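Local structure of hypothetical protein PA2201 (Pseudomonas aeruginosa, 2FEF) at residues T7-L12 against Y114-G119; R43-A48 against S84-K89; L139-G144 against E171-D176. The protein is of unknown function but probably acts as an immunity protein of the PoNi family, which would protect the cell against a DNA-degrading PoNe effector toxin. One frame throughout, in Å; residues are numbered along the deposited sequence.

Contact 1: residues T7-L12 against Y114-G119. With EDO (1,2-ethanediol), chain D.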
loop_
_atom_site.group_PDB
_atom_site.type_symbol
_atom_site.label_atom_id
_atom_site.label_comp_id
_atom_site.label_asym_id
_atom_site.label_seq_id
_atom_site.Cartn_x
_atom_site.Cartn_y
_atom_site.Cartn_z
ATOM N N THR B 7 7.917 26.090 -7.237
ATOM C CA THR B 7 6.761 26.292 -6.351
ATOM C C THR B 7 5.826 25.099 -6.388
ATOM O O THR B 7 5.351 24.709 -7.464
ATOM C CB THR B 7 5.956 27.579 -6.722
ATOM O OG1 THR B 7 6.764 28.732 -6.485
ATOM C CG2 THR B 7 4.738 27.705 -5.863
ATOM N N LEU B 8 5.505 24.543 -5.223
ATOM C CA LEU B 8 4.532 23.446 -5.178
ATOM C C LEU B 8 3.314 23.910 -4.417
ATOM O O LEU B 8 3.441 24.435 -3.310
ATOM C CB LEU B 8 5.113 22.197 -4.524
ATOM C CG LEU B 8 6.394 21.631 -5.174
ATOM C CD1 LEU B 8 6.886 20.516 -4.306
ATOM C CD2 LEU B 8 6.122 21.125 -6.579
ATOM N N ASP B 9 2.154 23.727 -5.028
ATOM C CA ASP B 9 0.916 24.255 -4.467
ATOM C C ASP B 9 0.141 23.351 -3.536
ATOM O O ASP B 9 -0.699 23.846 -2.762
ATOM C CB ASP B 9 0.018 24.793 -5.586
ATOM C CG ASP B 9 0.593 26.074 -6.206
ATOM O OD1 ASP B 9 1.384 26.750 -5.532
ATOM O OD2 ASP B 9 0.287 26.382 -7.370
ATOM N N ASN B 10 0.385 22.041 -3.582
ATOM C CA ASN B 10 -0.462 21.146 -2.774
ATOM C C ASN B 10 -0.230 21.357 -1.273
ATOM O O ASN B 10 0.865 21.748 -0.866
ATOM C CB ASN B 10 -0.187 19.685 -3.125
ATOM C CG ASN B 10 0.964 19.095 -2.309
ATOM O OD1 ASN B 10 0.768 18.585 -1.207
ATOM N ND2 ASN B 10 2.137 19.144 -2.856
ATOM N N ARG B 11 -1.262 21.095 -0.471
ATOM C CA ARG B 11 -1.128 21.041 0.983
ATOM C C ARG B 11 -1.757 19.736 1.467
ATOM O O ARG B 11 -2.719 19.701 2.265
ATOM C CB ARG B 11 -1.770 22.276 1.639
ATOM C CG ARG B 11 -1.103 23.635 1.279
ATOM C CD ARG B 11 0.408 23.713 1.654
ATOM N NE ARG B 11 1.012 25.024 1.294
ATOM C CZ ARG B 11 1.744 25.251 0.198
ATOM N NH1 ARG B 11 2.019 24.257 -0.671
ATOM N NH2 ARG B 11 2.216 26.479 -0.031
ATOM N N LEU B 12 -1.223 18.634 0.948
ATOM C CA LEU B 12 -1.842 17.337 1.132
ATOM C C LEU B 12 -1.815 16.894 2.592
ATOM O O LEU B 12 -2.799 16.305 3.083
ATOM C CB LEU B 12 -1.158 16.270 0.233
ATOM C CG LEU B 12 -1.599 14.786 0.362
ATOM C CD1 LEU B 12 -3.102 14.529 0.097
ATOM C CD2 LEU B 12 -0.691 13.902 -0.510
ATOM N N TYR B 114 2.730 17.488 -9.833
ATOM C CA TYR B 114 3.274 16.401 -10.635
ATOM C C TYR B 114 3.867 16.911 -11.945
ATOM O O TYR B 114 5.006 16.580 -12.284
ATOM C CB TYR B 114 2.202 15.318 -10.884
ATOM C CG TYR B 114 2.455 14.368 -12.050
ATOM C CD1 TYR B 114 3.656 13.672 -12.182
ATOM C CD2 TYR B 114 1.441 14.123 -13.001
ATOM C CE1 TYR B 114 3.871 12.807 -13.262
ATOM C CE2 TYR B 114 1.647 13.245 -14.060
ATOM C CZ TYR B 114 2.849 12.597 -14.190
ATOM O OH TYR B 114 3.079 11.705 -15.230
ATOM N N SER B 115 3.091 17.683 -12.699
ATOM C CA SER B 115 3.572 18.149 -14.007
ATOM C C SER B 115 4.856 18.994 -13.868
ATOM O O SER B 115 5.749 18.957 -14.723
ATOM C CB SER B 115 2.470 18.964 -14.705
ATOM O OG SER B 115 2.351 20.298 -14.164
ATOM N N ARG B 116 4.942 19.779 -12.798
ATOM C CA ARG B 116 6.136 20.638 -12.598
ATOM C C ARG B 116 7.370 19.826 -12.262
ATOM O O ARG B 116 8.482 20.119 -12.745
ATOM C CB ARG B 116 5.881 21.662 -11.503
ATOM C CG ARG B 116 4.850 22.714 -11.923
ATOM C CD ARG B 116 4.357 23.419 -10.693
ATOM N NE ARG B 116 3.522 24.562 -11.027
ATOM C CZ ARG B 116 2.685 25.134 -10.167
ATOM N NH1 ARG B 116 2.542 24.633 -8.936
ATOM N NH2 ARG B 116 1.960 26.182 -10.550
ATOM N N LEU B 117 7.187 18.767 -11.468
ATOM C CA LEU B 117 8.320 17.898 -11.096
ATOM C C LEU B 117 8.727 17.062 -12.296
ATOM O O LEU B 117 9.914 16.784 -12.500
ATOM C CB LEU B 117 7.962 16.995 -9.888
ATOM C CG LEU B 117 7.722 17.794 -8.596
ATOM C CD1 LEU B 117 7.112 16.920 -7.547
ATOM C CD2 LEU B 117 9.067 18.331 -8.097
ATOM N N LEU B 118 7.731 16.685 -13.098
ATOM C CA LEU B 118 8.002 15.927 -14.316
ATOM C C LEU B 118 8.806 16.804 -15.267
ATOM O O LEU B 118 9.801 16.347 -15.819
ATOM C CB LEU B 118 6.699 15.464 -14.998
ATOM C CG LEU B 118 6.846 14.617 -16.269
ATOM C CD1 LEU B 118 7.585 13.310 -15.993
ATOM C CD2 LEU B 118 5.426 14.343 -16.857
ATOM N N GLY B 119 8.352 18.036 -15.482
ATOM C CA GLY B 119 9.109 19.013 -16.299
ATOM C C GLY B 119 10.536 19.245 -15.841
ATOM O O GLY B 119 11.456 19.270 -16.640
HETATM C C1 EDO D . 5.608 18.642 -0.841
HETATM O O1 EDO D . 4.453 19.427 -1.175
HETATM C C2 EDO D . 5.966 18.772 0.641
HETATM O O2 EDO D . 5.882 20.158 1.023
#
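Asp9 and Arg116 supply the charged part of this contact. NH1 of Arg116 gives a weak hydrogen bond to OD2 of Asp9 at 3.3 Å, fairly straight at 163°, within a salt bridge. OD2 sits at the guanidinium edge, near its plane, while the carboxylate is turned 83° against that plane, so the two groups do not pair flat with two matched bonds. Glu171 is the stronger partner of Arg116, in a salt bridge to NE. Asp113 of helix 97-127 takes the backbone N-H groups of both Asp9 and Asn10 with its two carboxylate oxygens, holding the loop backbone against the helix.

The apolar part is small. Leu8 lays CD2 against CG of Leu117 at 4.2 Å, and both leucines also touch Phe62 and Trp76. On the other branch, CD1 of Leu8 is 4.1 Å from C1 of an ethanediol, probably carried over from the crystallisation liquor. O1 of this molecule accepts a bent hydrogen bond from ND2 of Asn10 at 2.9 Å.

Within the loop, hydrogen bonds fix its shape. NH1 of Arg11 reaches back to O of Leu8 at 3.0 Å and to O of Asn10 at 2.8 Å, with both oxygens in or close to the guanidinium plane. Asn10 holds CG between the backbone N and the carbonyl carbon (chi1 87°), and its OD1 accepts from the backbone N of Leu12 at 2.9 Å, on a lone pair in the amide plane. Tyr58 OH is a second partner of that oxygen. The Asn10-Leu12 bond makes an Asx turn, placed where residues 7-12 run past helix 97-127 and, with Arg11 at the N-cap position, enter helix 12-20, the first helix of the PA2201 N-terminal domain.

Contact 2: residues R43-A48 against S84-K89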
loop_
_atom_site.group_PDB
_atom_site.type_symbol
_atom_site.label_atom_id
_atom_site.label_comp_id
_atom_site.label_asym_id
_atom_site.label_seq_id
_atom_site.Cartn_x
_atom_site.Cartn_y
_atom_site.Cartn_z
ATOM N N ARG B 43 -10.947 4.219 2.860
ATOM C CA ARG B 43 -9.799 3.974 3.735
ATOM C C ARG B 43 -8.544 3.636 2.939
ATOM O O ARG B 43 -7.460 4.117 3.249
ATOM C CB ARG B 43 -10.052 2.815 4.714
ATOM C CG ARG B 43 -11.038 3.102 5.853
ATOM C CD ARG B 43 -10.957 1.970 6.945
ATOM N NE ARG B 43 -9.599 1.897 7.474
ATOM C CZ ARG B 43 -9.185 2.441 8.620
ATOM N NH1 ARG B 43 -10.032 3.038 9.459
ATOM N NH2 ARG B 43 -7.914 2.357 8.943
ATOM N N GLU B 44 -8.687 2.780 1.933
ATOM C CA GLU B 44 -7.541 2.426 1.063
ATOM C C GLU B 44 -6.915 3.621 0.362
ATOM O O GLU B 44 -5.682 3.733 0.283
ATOM C CB GLU B 44 -7.944 1.388 0.004
ATOM C CG GLU B 44 -8.191 -0.002 0.559
ATOM C CD GLU B 44 -8.877 -0.920 -0.481
ATOM O OE1 GLU B 44 -9.231 -0.450 -1.602
ATOM O OE2 GLU B 44 -9.109 -2.078 -0.152
ATOM N N LEU B 45 -7.743 4.500 -0.181
ATOM C CA LEU B 45 -7.232 5.680 -0.919
ATOM C C LEU B 45 -6.589 6.661 0.037
ATOM O O LEU B 45 -5.534 7.235 -0.243
ATOM C CB LEU B 45 -8.373 6.372 -1.694
ATOM C CG LEU B 45 -8.814 5.582 -2.943
ATOM C CD1 LEU B 45 -10.242 6.021 -3.313
ATOM C CD2 LEU B 45 -7.822 5.833 -4.084
ATOM N N ILE B 46 -7.224 6.849 1.182
ATOM C CA ILE B 46 -6.665 7.733 2.208
ATOM C C ILE B 46 -5.300 7.173 2.701
ATOM O O ILE B 46 -4.334 7.935 2.861
ATOM C CB ILE B 46 -7.643 7.864 3.367
ATOM C CG1 ILE B 46 -8.893 8.679 2.936
ATOM C CG2 ILE B 46 -6.955 8.521 4.591
ATOM C CD1 ILE B 46 -8.684 10.208 2.899
ATOM N N ALA B 47 -5.243 5.868 2.967
ATOM C CA ALA B 47 -3.977 5.200 3.377
ATOM C C ALA B 47 -2.881 5.338 2.315
ATOM O O ALA B 47 -1.723 5.573 2.652
ATOM C CB ALA B 47 -4.205 3.713 3.731
ATOM N N ALA B 48 -3.241 5.219 1.043
ATOM C CA ALA B 48 -2.274 5.382 -0.067
ATOM C C ALA B 48 -1.711 6.824 -0.101
ATOM O O ALA B 48 -0.522 7.059 -0.276
ATOM C CB ALA B 48 -2.961 5.040 -1.409
ATOM N N SER B 84 -7.625 11.975 -7.601
ATOM C CA SER B 84 -8.799 11.946 -8.514
ATOM C C SER B 84 -9.827 10.837 -8.141
ATOM O O SER B 84 -11.024 11.059 -8.229
ATOM C CB SER B 84 -8.341 11.768 -9.975
ATOM O OG SER B 84 -7.822 13.005 -10.467
ATOM N N THR B 85 -9.337 9.647 -7.783
ATOM C CA THR B 85 -10.222 8.537 -7.378
ATOM C C THR B 85 -10.891 8.879 -6.070
ATOM O O THR B 85 -12.076 8.671 -5.914
ATOM C CB THR B 85 -9.478 7.186 -7.341
ATOM O OG1 THR B 85 -8.739 7.040 -8.563
ATOM C CG2 THR B 85 -10.457 6.046 -7.201
ATOM N N LEU B 86 -10.156 9.485 -5.150
ATOM C CA LEU B 86 -10.777 9.942 -3.901
ATOM C C LEU B 86 -11.932 10.886 -4.201
ATOM O O LEU B 86 -13.015 10.767 -3.612
ATOM C CB LEU B 86 -9.734 10.648 -3.007
ATOM C CG LEU B 86 -10.209 10.782 -1.551
ATOM C CD1 LEU B 86 -10.133 9.477 -0.775
ATOM C CD2 LEU B 86 -9.393 11.882 -0.818
ATOM N N LEU B 87 -11.703 11.836 -5.119
ATOM C CA LEU B 87 -12.767 12.795 -5.478
ATOM C C LEU B 87 -13.994 12.042 -6.014
ATOM O O LEU B 87 -15.115 12.275 -5.578
ATOM C CB LEU B 87 -12.242 13.822 -6.507
ATOM C CG LEU B 87 -13.297 14.859 -6.974
ATOM C CD1 LEU B 87 -13.921 15.564 -5.831
ATOM C CD2 LEU B 87 -12.599 15.848 -7.902
ATOM N N LEU B 88 -13.763 11.125 -6.940
ATOM C CA LEU B 88 -14.837 10.307 -7.482
ATOM C C LEU B 88 -15.609 9.557 -6.391
ATOM O O LEU B 88 -16.836 9.598 -6.356
ATOM C CB LEU B 88 -14.266 9.347 -8.554
ATOM C CG LEU B 88 -15.330 8.427 -9.161
ATOM C CD1 LEU B 88 -16.410 9.232 -9.925
ATOM C CD2 LEU B 88 -14.659 7.388 -10.032
ATOM N N LYS B 89 -14.905 8.871 -5.493
ATOM C CA LYS B 89 -15.582 8.185 -4.402
ATOM C C LYS B 89 -16.422 9.146 -3.545
ATOM O O LYS B 89 -17.518 8.805 -3.076
ATOM C CB LYS B 89 -14.529 7.499 -3.538
ATOM C CG LYS B 89 -13.835 6.368 -4.295
ATOM C CD LYS B 89 -14.760 5.146 -4.419
ATOM C CE LYS B 89 -14.227 4.213 -5.496
ATOM N NZ LYS B 89 -15.198 3.081 -5.657
#
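Leu45 and Leu86 meet without a flat group between them: no ring, guanidinium or carboxylate takes part in the contact, and the flat groups stand round it. Trp42 of helix 35-54 touches Leu86 and Lys89, and Trp19 of helix 12-20 touches Ile46 and Leu86. The motif is an antiparallel helix pair in an all-helical bundle, formed by helices 35-54 and 66-93. The axes of segments 43-48 and 84-89 run antiparallel at 152° and come within 9.9 Å.

Leu45 points toward the other helix and spreads its contacts over a full turn of it. Its CB rests on CD1 of Leu86 at 3.7 Å. The two methyls go further out, CD1 to CG2 of Thr85 at 3.9 Å and CD2 to CB of Thr85, and the leucine side chain lies about at a right angle to both Thr85 and Lys89. Thr85 can offer carbon here because CG2 is anti to the backbone N, while OG1 is turned to the backbone oxygen of Tyr251.

Ile46 adds to the cover on Leu86, with CG1 4.0 Å from CD1 of Leu86 and its own CD1 close to both methyls of that leucine. Leu86 therefore lies against two consecutive residues of helix 35-54. On the far side of that helix, Arg43 forms salt bridges to Asp41 and Glu44 of a neighbouring subunit.

NZ of Lys89 forms a salt bridge with Asp41 of its own chain. Nearer the backbone, CG of Lys89, anti to the carbonyl carbon (chi1 -67°), packs on CD1 of Leu45 at 3.7 Å.

Contact 3: residues L139-G144 against E171-D176; sequences LAPRTG and EVLQFD
Arg142 and Asp176 cross at about a right angle as side chains, yet their flat ends are nearly coplanar, the guanidinium and carboxylate planes only 26° apart. NE of Arg142 donates to OD1 of Asp176 at 2.9 Å, on the syn lone pair, and NH2 adds a weak bond to the same oxygen. CG of Asp176 is anti to its backbone N (chi1 -167°), which carries it toward residues 139-144. OD2 accepts from a water that in turn takes the backbone N-H of Arg142 at 2.8 Å.

Leu139, modelled in two conformers, in the one given here lies side by side with Leu173, pointing the same way, with CB of Leu139 3.7 Å from CD2 of Leu173. Val172 comes in obliquely, its CG1 3.6 Å from the same CB. Beside them the backbone N of Leu139 donates to O of Val172 at 3.1 Å. The ring of Pro141 lies at a slant to Leu173 and covers the backbone oxygen of Asp176, with CG 3.3 Å from that O.

Pro141 and Arg142 sit in a type I turn (Ala140 to Thr143), Leu173 and Asp176 in a type I' turn. Chemically the contact grades from leucine and valine packing to an ion pair. The positive charge of Arg142, shared with Glu197 through a salt bridge from NH1, would be expected to help keep Asp176 ionised. The backbone O of Asp176, by contrast, is buried under proline carbons with no hydrogen-bond partner in the model.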
loop_
_atom_site.group_PDB
_atom_site.type_symbol
_atom_site.label_atom_id
_atom_site.label_comp_id
_atom_site.label_asym_id
_atom_site.label_seq_id
_atom_site.Cartn_x
_atom_site.Cartn_y
_atom_site.Cartn_z
ATOM N N LEU B 139 -0.430 14.675 -18.357
ATOM C CA LEU B 139 -1.706 14.034 -18.649
ATOM C C LEU B 139 -1.938 14.114 -20.147
ATOM O O LEU B 139 -2.067 15.196 -20.717
ATOM C CB LEU B 139 -2.838 14.691 -17.841
ATOM C CG LEU B 139 -4.150 13.961 -17.556
ATOM C CD1 LEU B 139 -3.967 12.497 -17.121
ATOM C CD2 LEU B 139 -4.942 14.755 -16.515
ATOM N N ALA B 140 -1.968 12.951 -20.792
ATOM C CA ALA B 140 -2.050 12.872 -22.255
ATOM C C ALA B 140 -3.464 12.493 -22.644
ATOM O O ALA B 140 -3.808 11.301 -22.602
ATOM C CB ALA B 140 -1.082 11.837 -22.776
ATOM N N PRO B 141 -4.295 13.492 -22.999
ATOM C CA PRO B 141 -5.725 13.248 -23.187
ATOM C C PRO B 141 -6.032 12.410 -24.428
ATOM O O PRO B 141 -7.081 11.820 -24.508
ATOM C CB PRO B 141 -6.288 14.662 -23.367
ATOM C CG PRO B 141 -5.333 15.523 -22.663
ATOM C CD PRO B 141 -4.001 14.930 -23.147
ATOM N N ARG B 142 -5.092 12.320 -25.374
ATOM C CA ARG B 142 -5.330 11.476 -26.567
ATOM C C ARG B 142 -5.356 9.988 -26.228
ATOM O O ARG B 142 -5.888 9.161 -27.007
ATOM C CB ARG B 142 -4.280 11.771 -27.658
ATOM C CG ARG B 142 -4.586 13.054 -28.418
ATOM C CD ARG B 142 -3.384 13.468 -29.311
ATOM N NE ARG B 142 -3.534 14.853 -29.752
ATOM C CZ ARG B 142 -4.228 15.222 -30.821
ATOM N NH1 ARG B 142 -4.818 14.311 -31.588
ATOM N NH2 ARG B 142 -4.336 16.502 -31.133
ATOM N N THR B 143 -4.765 9.643 -25.084
ATOM C CA THR B 143 -4.730 8.265 -24.604
ATOM C C THR B 143 -5.905 7.931 -23.664
ATOM O O THR B 143 -6.803 8.738 -23.472
ATOM C CB THR B 143 -3.462 8.016 -23.840
ATOM O OG1 THR B 143 -3.504 8.748 -22.605
ATOM C CG2 THR B 143 -2.241 8.483 -24.667
ATOM N N GLY B 144 -5.838 6.759 -23.039
ATOM C CA GLY B 144 -6.810 6.353 -22.021
ATOM C C GLY B 144 -6.856 7.227 -20.775
ATOM O O GLY B 144 -7.703 7.010 -19.923
ATOM N N GLU B 171 0.006 23.498 -18.059
ATOM C CA GLU B 171 1.124 22.767 -17.459
ATOM C C GLU B 171 0.898 21.251 -17.459
ATOM O O GLU B 171 1.841 20.473 -17.678
ATOM C CB GLU B 171 1.391 23.250 -16.039
ATOM C CG GLU B 171 1.634 24.779 -15.918
ATOM C CD GLU B 171 2.295 25.223 -14.587
ATOM O OE1 GLU B 171 1.900 26.285 -14.033
ATOM O OE2 GLU B 171 3.222 24.530 -14.089
ATOM N N VAL B 172 -0.338 20.842 -17.201
ATOM C CA VAL B 172 -0.649 19.411 -17.096
ATOM C C VAL B 172 -0.977 18.818 -18.473
ATOM O O VAL B 172 -0.516 17.701 -18.796
ATOM C CB VAL B 172 -1.793 19.102 -16.069
ATOM C CG1 VAL B 172 -1.958 17.588 -15.864
ATOM C CG2 VAL B 172 -1.533 19.775 -14.718
ATOM N N LEU B 173 -1.791 19.529 -19.267
ATOM C CA LEU B 173 -2.215 19.001 -20.568
ATOM C C LEU B 173 -1.360 19.503 -21.723
ATOM O O LEU B 173 -1.466 18.971 -22.826
ATOM C CB LEU B 173 -3.709 19.313 -20.855
ATOM C CG LEU B 173 -4.729 19.050 -19.756
ATOM C CD1 LEU B 173 -6.172 19.327 -20.290
ATOM C CD2 LEU B 173 -4.640 17.663 -19.193
ATOM N N GLN B 174 -0.561 20.550 -21.473
ATOM C CA GLN B 174 0.246 21.231 -22.504
ATOM C C GLN B 174 -0.624 21.617 -23.697
ATOM O O GLN B 174 -0.229 21.453 -24.862
ATOM C CB GLN B 174 1.457 20.379 -22.927
ATOM C CG GLN B 174 2.384 20.023 -21.773
ATOM C CD GLN B 174 3.655 19.293 -22.218
ATOM O OE1 GLN B 174 3.885 19.063 -23.409
ATOM N NE2 GLN B 174 4.478 18.925 -21.254
ATOM N N PHE B 175 -1.828 22.119 -23.392
ATOM C CA PHE B 175 -2.791 22.563 -24.387
ATOM C C PHE B 175 -3.201 21.515 -25.417
ATOM O O PHE B 175 -3.734 21.857 -26.462
ATOM C CB PHE B 175 -2.346 23.878 -25.067
ATOM C CG PHE B 175 -2.643 25.108 -24.250
ATOM C CD1 PHE B 175 -3.916 25.681 -24.266
ATOM C CD2 PHE B 175 -1.660 25.700 -23.489
ATOM C CE1 PHE B 175 -4.186 26.827 -23.521
ATOM C CE2 PHE B 175 -1.918 26.847 -22.739
ATOM C CZ PHE B 175 -3.176 27.395 -22.741
ATOM N N ASP B 176 -2.988 20.243 -25.108
ATOM C CA ASP B 176 -3.396 19.159 -26.022
ATOM C C ASP B 176 -4.846 18.767 -25.673
ATOM O O ASP B 176 -5.110 17.712 -25.107
ATOM C CB ASP B 176 -2.427 17.967 -25.901
ATOM C CG ASP B 176 -2.590 16.919 -27.034
ATOM O OD1 ASP B 176 -3.273 17.180 -28.047
ATOM O OD2 ASP B 176 -2.017 15.820 -26.891
HETATM O O HOH W 1 -2.433 13.269 -25.577
#

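Contact 1 is a surface contact, while contacts 2 and 3 are buried. Contacts 1 and 2 both belong to the N-terminal helical domain: helix 97-127 carries a segment of contact 1 and helix 66-93, just before it in the chain, a segment of contact 2. Their centres nevertheless lie about 19 Å apart, with no touch. Contacts 1 and 3 do meet: Arg116 and Glu171 form a salt bridge, and Ser115 packs on Val172, joining helix 97-127 to helix 165-172. The chemistry follows the place: helix on helix in contact 2 is purely apolar across the segments, whereas contacts 1 and 3, where a loop takes part, each add an arginine-aspartate pair, weak in the first and tighter in the third.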